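Local coordinates for rhamnogalacturonan endolyase YesW (Bacillus subtilis, PDB 2ZUX), which cleaves the rhamnogalacturonan backbone of plant cell-wall pectin by an endo-acting, calcium- or manganese-dependent elimination reaction, at residues I456-R464 with Y528-L538. Sequence-based numbering, arbitrary orientation.
Sequences IWWDGDLLR and YTTTIPTEHRL. With CA (calcium ion), chain F.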
loop_
_atom_site.group_PDB
_atom_site.type_symbol
_atom_site.label_atom_id
_atom_site.label_comp_id
_atom_site.label_asym_id
_atom_site.label_seq_id
_atom_site.Cartn_x
_atom_site.Cartn_y
_atom_site.Cartn_z
ATOM N N ILE A 456 5.061 2.012 11.295
ATOM C CA ILE A 456 5.169 0.562 11.159
ATOM C C ILE A 456 5.043 -0.135 12.514
ATOM O O ILE A 456 5.628 0.321 13.512
ATOM C CB ILE A 456 6.509 0.164 10.486
ATOM C CG1 ILE A 456 6.543 -1.338 10.226
ATOM C CG2 ILE A 456 7.714 0.639 11.321
ATOM C CD1 ILE A 456 7.745 -1.799 9.445
ATOM N N TRP A 457 4.289 -1.236 12.560
ATOM C CA TRP A 457 4.276 -2.086 13.756
ATOM C C TRP A 457 5.438 -3.060 13.654
ATOM O O TRP A 457 5.397 -3.992 12.847
ATOM C CB TRP A 457 2.939 -2.826 13.915
ATOM C CG TRP A 457 1.822 -1.876 14.257
ATOM C CD1 TRP A 457 1.687 -1.165 15.422
ATOM C CD2 TRP A 457 0.709 -1.511 13.430
ATOM N NE1 TRP A 457 0.558 -0.373 15.365
ATOM C CE2 TRP A 457 -0.056 -0.564 14.153
ATOM C CE3 TRP A 457 0.284 -1.884 12.139
ATOM C CZ2 TRP A 457 -1.224 0.008 13.636
ATOM C CZ3 TRP A 457 -0.882 -1.311 11.629
ATOM C CH2 TRP A 457 -1.614 -0.369 12.377
ATOM N N TRP A 458 6.473 -2.823 14.459
ATOM C CA TRP A 458 7.722 -3.581 14.356
ATOM C C TRP A 458 8.130 -4.317 15.624
ATOM O O TRP A 458 8.545 -5.478 15.557
ATOM C CB TRP A 458 8.864 -2.660 13.907
ATOM C CG TRP A 458 10.148 -3.384 13.704
ATOM C CD1 TRP A 458 11.255 -3.331 14.500
ATOM C CD2 TRP A 458 10.459 -4.291 12.641
ATOM N NE1 TRP A 458 12.246 -4.134 13.983
ATOM C CE2 TRP A 458 11.780 -4.741 12.847
ATOM C CE3 TRP A 458 9.754 -4.757 11.523
ATOM C CZ2 TRP A 458 12.413 -5.637 11.973
ATOM C CZ3 TRP A 458 10.386 -5.655 10.660
ATOM C CH2 TRP A 458 11.700 -6.080 10.895
ATOM N N ASP A 459 8.057 -3.646 16.770
ATOM C CA ASP A 459 8.424 -4.292 18.019
ATOM C C ASP A 459 7.230 -5.013 18.636
ATOM O O ASP A 459 6.224 -5.261 17.960
ATOM C CB ASP A 459 9.124 -3.320 18.984
ATOM C CG ASP A 459 8.196 -2.257 19.549
ATOM O OD1 ASP A 459 6.950 -2.398 19.467
ATOM O OD2 ASP A 459 8.733 -1.272 20.093
ATOM N N GLY A 460 7.344 -5.374 19.910
ATOM C CA GLY A 460 6.315 -6.184 20.539
ATOM C C GLY A 460 5.153 -5.434 21.155
ATOM O O GLY A 460 4.164 -6.056 21.531
ATOM N N ASP A 461 5.255 -4.112 21.269
ATOM C CA ASP A 461 4.183 -3.355 21.908
ATOM C C ASP A 461 3.158 -2.839 20.899
ATOM O O ASP A 461 3.399 -2.849 19.686
ATOM C CB ASP A 461 4.721 -2.255 22.842
ATOM C CG ASP A 461 5.237 -1.021 22.106
ATOM O OD1 ASP A 461 4.877 -0.780 20.925
ATOM O OD2 ASP A 461 5.986 -0.253 22.737
ATOM N N LEU A 462 2.008 -2.411 21.407
ATOM C CA LEU A 462 0.898 -1.981 20.569
ATOM C C LEU A 462 1.052 -0.558 20.033
ATOM O O LEU A 462 0.268 -0.145 19.180
ATOM C CB LEU A 462 -0.427 -2.150 21.323
ATOM C CG LEU A 462 -0.819 -3.592 21.681
ATOM C CD1 LEU A 462 -2.026 -3.583 22.606
ATOM C CD2 LEU A 462 -1.116 -4.415 20.426
ATOM N N LEU A 463 2.061 0.170 20.502
ATOM C CA LEU A 463 2.395 1.466 19.905
ATOM C C LEU A 463 2.965 1.221 18.513
ATOM O O LEU A 463 3.443 0.116 18.217
ATOM C CB LEU A 463 3.395 2.233 20.774
ATOM C CG LEU A 463 2.943 2.561 22.202
ATOM C CD1 LEU A 463 4.072 3.242 22.951
ATOM C CD2 LEU A 463 1.695 3.447 22.201
ATOM N N ARG A 464 2.915 2.233 17.654
ATOM C CA ARG A 464 3.458 2.095 16.317
ATOM C C ARG A 464 4.804 2.782 16.223
ATOM O O ARG A 464 4.993 3.894 16.739
ATOM C CB ARG A 464 2.475 2.622 15.269
ATOM C CG ARG A 464 2.670 1.994 13.900
ATOM C CD ARG A 464 1.535 2.289 12.953
ATOM N NE ARG A 464 1.605 1.432 11.768
ATOM C CZ ARG A 464 0.887 1.619 10.661
ATOM N NH1 ARG A 464 0.044 2.645 10.575
ATOM N NH2 ARG A 464 1.006 0.776 9.639
ATOM N N TYR A 528 12.523 -8.050 5.400
ATOM C CA TYR A 528 12.828 -8.073 6.827
ATOM C C TYR A 528 11.554 -8.389 7.598
ATOM O O TYR A 528 10.512 -7.785 7.353
ATOM C CB TYR A 528 13.360 -6.712 7.277
ATOM C CG TYR A 528 14.761 -6.396 6.790
ATOM C CD1 TYR A 528 15.854 -6.475 7.659
ATOM C CD2 TYR A 528 14.997 -6.016 5.471
ATOM C CE1 TYR A 528 17.145 -6.183 7.211
ATOM C CE2 TYR A 528 16.283 -5.722 5.020
ATOM C CZ TYR A 528 17.341 -5.812 5.895
ATOM O OH TYR A 528 18.612 -5.519 5.432
ATOM N N THR A 529 11.636 -9.350 8.513
ATOM C CA THR A 529 10.544 -9.673 9.423
ATOM C C THR A 529 11.074 -9.527 10.839
ATOM O O THR A 529 12.232 -9.841 11.106
ATOM C CB THR A 529 9.956 -11.088 9.162
ATOM O OG1 THR A 529 8.693 -11.222 9.828
ATOM C CG2 THR A 529 10.897 -12.207 9.631
ATOM N N THR A 530 10.249 -9.031 11.748
ATOM C CA THR A 530 10.710 -8.811 13.107
ATOM C C THR A 530 10.986 -10.121 13.853
ATOM O O THR A 530 10.310 -11.132 13.637
ATOM C CB THR A 530 9.737 -7.921 13.907
ATOM O OG1 THR A 530 10.401 -7.467 15.090
ATOM C CG2 THR A 530 8.463 -8.667 14.294
ATOM N N THR A 531 11.995 -10.078 14.721
ATOM C CA THR A 531 12.240 -11.175 15.663
ATOM C C THR A 531 12.110 -10.707 17.108
ATOM O O THR A 531 12.574 -11.381 18.039
ATOM C CB THR A 531 13.613 -11.852 15.445
ATOM O OG1 THR A 531 14.652 -10.882 15.593
ATOM C CG2 THR A 531 13.682 -12.473 14.060
ATOM N N ILE A 532 11.462 -9.560 17.302
ATOM C CA ILE A 532 11.166 -9.069 18.646
ATOM C C ILE A 532 9.909 -9.785 19.142
ATOM O O ILE A 532 8.852 -9.691 18.511
ATOM C CB ILE A 532 10.963 -7.543 18.657
ATOM C CG1 ILE A 532 12.242 -6.837 18.200
ATOM C CG2 ILE A 532 10.566 -7.065 20.060
ATOM C CD1 ILE A 532 12.047 -5.387 17.757
ATOM N N PRO A 533 10.013 -10.527 20.262
ATOM C CA PRO A 533 8.835 -11.226 20.772
ATOM C C PRO A 533 7.702 -10.290 21.171
ATOM O O PRO A 533 7.936 -9.160 21.599
ATOM C CB PRO A 533 9.369 -11.975 22.000
ATOM C CG PRO A 533 10.848 -12.070 21.778
ATOM C CD PRO A 533 11.212 -10.804 21.078
ATOM N N THR A 534 6.479 -10.780 21.021
ATOM C CA THR A 534 5.296 -10.047 21.452
ATOM C C THR A 534 4.389 -10.926 22.303
ATOM O O THR A 534 4.323 -12.141 22.106
ATOM C CB THR A 534 4.506 -9.453 20.256
ATOM O OG1 THR A 534 3.426 -8.648 20.754
ATOM C CG2 THR A 534 3.946 -10.535 19.341
ATOM N N GLU A 535 3.700 -10.307 23.257
ATOM C CA GLU A 535 2.670 -10.998 24.026
ATOM C C GLU A 535 1.308 -10.926 23.333
ATOM O O GLU A 535 0.336 -11.514 23.808
ATOM C CB GLU A 535 2.559 -10.398 25.436
ATOM C CG GLU A 535 1.957 -8.992 25.459
ATOM C CD GLU A 535 2.032 -8.322 26.818
ATOM O OE1 GLU A 535 1.624 -8.946 27.820
ATOM O OE2 GLU A 535 2.491 -7.158 26.875
ATOM N N HIS A 536 1.238 -10.197 22.219
ATOM C CA HIS A 536 -0.035 -9.919 21.557
ATOM C C HIS A 536 -0.255 -10.737 20.305
ATOM O O HIS A 536 0.646 -10.897 19.476
ATOM C CB HIS A 536 -0.138 -8.442 21.186
ATOM C CG HIS A 536 0.012 -7.525 22.352
ATOM N ND1 HIS A 536 -0.965 -7.382 23.315
ATOM C CD2 HIS A 536 1.035 -6.725 22.728
ATOM C CE1 HIS A 536 -0.552 -6.519 24.226
ATOM N NE2 HIS A 536 0.660 -6.109 23.896
ATOM N N ARG A 537 -1.481 -11.223 20.182
ATOM C CA ARG A 537 -1.956 -11.878 18.987
ATOM C C ARG A 537 -3.019 -11.005 18.329
ATOM O O ARG A 537 -3.976 -10.583 18.983
ATOM C CB ARG A 537 -2.565 -13.229 19.358
ATOM C CG ARG A 537 -3.118 -13.975 18.179
ATOM C CD ARG A 537 -3.469 -15.393 18.574
ATOM N NE ARG A 537 -4.801 -15.532 19.156
ATOM C CZ ARG A 537 -5.341 -16.709 19.458
ATOM N NH1 ARG A 537 -4.646 -17.823 19.263
ATOM N NH2 ARG A 537 -6.570 -16.774 19.959
ATOM N N LEU A 538 -2.857 -10.735 17.039
ATOM C CA LEU A 538 -3.897 -10.037 16.284
ATOM C C LEU A 538 -4.079 -10.736 14.960
ATOM O O LEU A 538 -3.145 -11.357 14.458
ATOM C CB LEU A 538 -3.525 -8.568 16.052
ATOM C CG LEU A 538 -3.629 -7.640 17.258
ATOM C CD1 LEU A 538 -2.315 -7.527 18.003
ATOM C CD2 LEU A 538 -4.102 -6.267 16.819
HETATM CA CA CA F . 5.093 -1.385 18.656
HETATM O O HOH W 1 4.512 -3.207 17.107
HETATM O O HOH W 2 4.520 -7.661 23.979
HETATM O O HOH W 3 1.784 -3.103 24.465
#
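Two threonine hydroxyls of segment 528-538 tie it to backbone carbonyls of the calcium-binding loop 456-464. Thr530 OG1 donates to Trp458 O (2.8 Å), and Thr534 OG1 repeats the bond at Gly460 O (2.8 Å). The second meets its carbonyl at a sharper C=O...O angle, 127° against 156°. In both threonines OG1 lies trans to the backbone N (chi1 -165° in Thr530), and each oxygen also accepts from the amide two residues on, Ile532 N or His536 N, closing an ST turn. A water bridges Gly460 O and Glu535 N, and the edge of the His536 ring comes up to the same carbonyl, CD2 3.4 Å from Gly460 O.

Aromatic faces supply much of the remaining surface. Thr530 CB sits squarely over the six-membered ring of Trp458, 3.7 Å from its centroid, while the far rim of the indole reaches Tyr528, with CH2 4.0 Å from Tyr528 CB. Leu462 lays CG over one face of the His536 imidazole, 3.7 Å from the centroid; Glu535 CG covers the opposite face. Ile532 fits CG2 against Gly460 N and CD1 against Asp459 CB.

Behind this interface, Asp459 OD1, Asp461 OD1 and the carbonyls of Asp461 and Leu463 bind the calcium ion, joined by a water and Glu465, a site that may be structural. Asp459 OD1 also accepts from Asp461 N in an Asx turn that spans Gly460; Lys474 forms salt bridges with the outer oxygens of both aspartates.

The calcium loop connects strands 454-456 and 465-468 of one four-stranded propeller sheet, and Trp458 and Ile532 also pack on its strand 481-487. Segment 528-538 leaves strand 524-528 of another antiparallel sheet toward helix 547-553, with Thr529 and Thr531 against strand 13-17 of the N-terminal beta-sheet domain.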